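Local atomic coordinates of RsfP (Uncultured bacterium, PDB entry 4GLJ), a protein that probably catalyses the phosphorolysis of methylthioadenosine and binds the dye rhodamine B. Residues P145-I150 with S211-T216. Residues are numbered along the deposited sequence; the frame is centred on the assembly and turned at random.
Sequences PEVADI and SIAYAT
A148 and A215 bring helix 145-150 unusually near the strand: their CA atoms lie 5.8 Å apart and the segment axes approach to 7.2 Å, consistent with the small side chains of A213 and A215 facing the helix. V147 divides its branches between the two methyls. Its CG1 stands 3.7 Å from CB of A215, while CG2 reaches CB of A213 at 4.0 Å. With CG1 anti to the backbone N (chi1 -173°), CG2 is left on the side of that N, and the fork spans alternate strand residues that face the helix. A215 also sits against the helix backbone, its CB 3.9 Å from N of A148. No hydrogen bond joins the two segments themselves, whose contacts are van der Waals; just ahead of the helix, C144 is bonded to Y214 through the backbone. Strand 213-221 runs between parallel strand 92-101 and antiparallel strand 111-119 in the mixed sheet of the phosphorylase superfamily fold, and helix 145-157 packs on its face at a segment crossing angle of -42°. Alternation along the strand sends Y214 and T216 away from the helix; the hydroxyl of Y214 bonds to E203, that of T216 to N200, both on helix 200-209. That helix ends in a Schellman motif with S211, at positive phi, in the C-prime position. Beyond the valine, I150 turns to L259 and I260 of helix 237-263.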
loop_
_atom_site.group_PDB
_atom_site.type_symbol
_atom_site.label_atom_id
_atom_site.label_comp_id
_atom_site.label_asym_id
_atom_site.label_seq_id
_atom_site.Cartn_x
_atom_site.Cartn_y
_atom_site.Cartn_z
ATOM N N PRO A 145 -13.930 3.857 -22.701
ATOM C CA PRO A 145 -15.337 4.336 -22.808
ATOM C C PRO A 145 -16.107 3.738 -24.014
ATOM O O PRO A 145 -17.317 3.662 -23.950
ATOM C CB PRO A 145 -15.178 5.862 -23.047
ATOM C CG PRO A 145 -13.737 6.109 -23.329
ATOM C CD PRO A 145 -12.940 4.937 -22.821
ATOM N N GLU A 146 -15.416 3.363 -25.095
ATOM C CA GLU A 146 -16.083 2.742 -26.255
ATOM C C GLU A 146 -16.661 1.372 -25.840
ATOM O O GLU A 146 -17.778 1.074 -26.201
ATOM C CB GLU A 146 -15.137 2.610 -27.462
ATOM C CG GLU A 146 -14.514 3.921 -27.905
ATOM C CD GLU A 146 -15.483 4.821 -28.664
ATOM O OE1 GLU A 146 -15.011 5.679 -29.468
ATOM O OE2 GLU A 146 -16.721 4.661 -28.509
ATOM N N VAL A 147 -15.920 0.595 -25.045
ATOM C CA VAL A 147 -16.394 -0.698 -24.493
ATOM C C VAL A 147 -17.428 -0.485 -23.422
ATOM O O VAL A 147 -18.455 -1.160 -23.414
ATOM C CB VAL A 147 -15.233 -1.566 -23.915
ATOM C CG1 VAL A 147 -15.714 -2.935 -23.531
ATOM C CG2 VAL A 147 -14.108 -1.787 -24.962
ATOM N N ALA A 148 -17.216 0.491 -22.525
ATOM C CA ALA A 148 -18.240 0.832 -21.531
ATOM C C ALA A 148 -19.537 1.269 -22.196
ATOM O O ALA A 148 -20.608 0.842 -21.766
ATOM C CB ALA A 148 -17.768 1.940 -20.558
ATOM N N ASP A 149 -19.476 2.114 -23.237
ATOM C CA ASP A 149 -20.725 2.452 -23.916
ATOM C C ASP A 149 -21.431 1.218 -24.512
ATOM O O ASP A 149 -22.681 1.177 -24.527
ATOM C CB ASP A 149 -20.532 3.524 -24.976
ATOM C CG ASP A 149 -21.827 3.818 -25.714
ATOM O OD1 ASP A 149 -22.794 4.345 -25.065
ATOM O OD2 ASP A 149 -21.894 3.441 -26.926
ATOM N N ILE A 150 -20.646 0.301 -25.109
ATOM C CA ILE A 150 -21.211 -0.983 -25.611
ATOM C C ILE A 150 -21.883 -1.754 -24.457
ATOM O O ILE A 150 -22.998 -2.280 -24.632
ATOM C CB ILE A 150 -20.153 -1.843 -26.329
ATOM C CG1 ILE A 150 -19.997 -1.314 -27.765
ATOM C CG2 ILE A 150 -20.546 -3.320 -26.354
ATOM C CD1 ILE A 150 -18.859 -1.868 -28.558
ATOM N N SER A 211 -1.811 -2.983 -24.530
ATOM C CA SER A 211 -2.578 -2.328 -25.620
ATOM C C SER A 211 -3.940 -3.021 -25.904
ATOM O O SER A 211 -4.360 -3.121 -27.053
ATOM C CB SER A 211 -1.701 -2.271 -26.894
ATOM O OG SER A 211 -0.520 -1.492 -26.653
ATOM N N ILE A 212 -4.636 -3.474 -24.865
ATOM C CA ILE A 212 -5.940 -4.127 -25.018
ATOM C C ILE A 212 -7.014 -3.269 -24.370
ATOM O O ILE A 212 -6.847 -2.843 -23.226
ATOM C CB ILE A 212 -5.965 -5.503 -24.337
ATOM C CG1 ILE A 212 -4.903 -6.438 -24.895
ATOM C CG2 ILE A 212 -7.369 -6.135 -24.408
ATOM C CD1 ILE A 212 -4.682 -7.753 -24.099
ATOM N N ALA A 213 -8.111 -3.025 -25.068
ATOM C CA ALA A 213 -9.178 -2.215 -24.563
ATOM C C ALA A 213 -9.876 -3.023 -23.511
ATOM O O ALA A 213 -10.116 -4.202 -23.677
ATOM C CB ALA A 213 -10.147 -1.815 -25.711
ATOM N N TYR A 214 -10.179 -2.394 -22.386
ATOM C CA TYR A 214 -10.582 -3.143 -21.216
ATOM C C TYR A 214 -11.630 -2.317 -20.527
ATOM O O TYR A 214 -11.442 -1.110 -20.271
ATOM C CB TYR A 214 -9.402 -3.366 -20.261
ATOM C CG TYR A 214 -9.720 -4.039 -18.906
ATOM C CD1 TYR A 214 -10.260 -3.266 -17.837
ATOM C CD2 TYR A 214 -9.406 -5.361 -18.690
ATOM C CE1 TYR A 214 -10.560 -3.836 -16.610
ATOM C CE2 TYR A 214 -9.693 -5.983 -17.470
ATOM C CZ TYR A 214 -10.257 -5.202 -16.425
ATOM O OH TYR A 214 -10.467 -5.800 -15.179
ATOM N N ALA A 215 -12.769 -2.961 -20.237
ATOM C CA ALA A 215 -13.808 -2.317 -19.413
ATOM C C ALA A 215 -14.480 -3.341 -18.499
ATOM O O ALA A 215 -14.313 -4.561 -18.662
ATOM C CB ALA A 215 -14.834 -1.517 -20.241
ATOM N N THR A 216 -15.272 -2.853 -17.544
ATOM C CA THR A 216 -15.749 -3.750 -16.457
ATOM C C THR A 216 -17.284 -3.734 -16.452
ATOM O O THR A 216 -17.886 -2.681 -16.547
ATOM C CB THR A 216 -15.218 -3.253 -15.093
ATOM O OG1 THR A 216 -13.768 -3.452 -15.084
ATOM C CG2 THR A 216 -15.812 -4.097 -13.934
#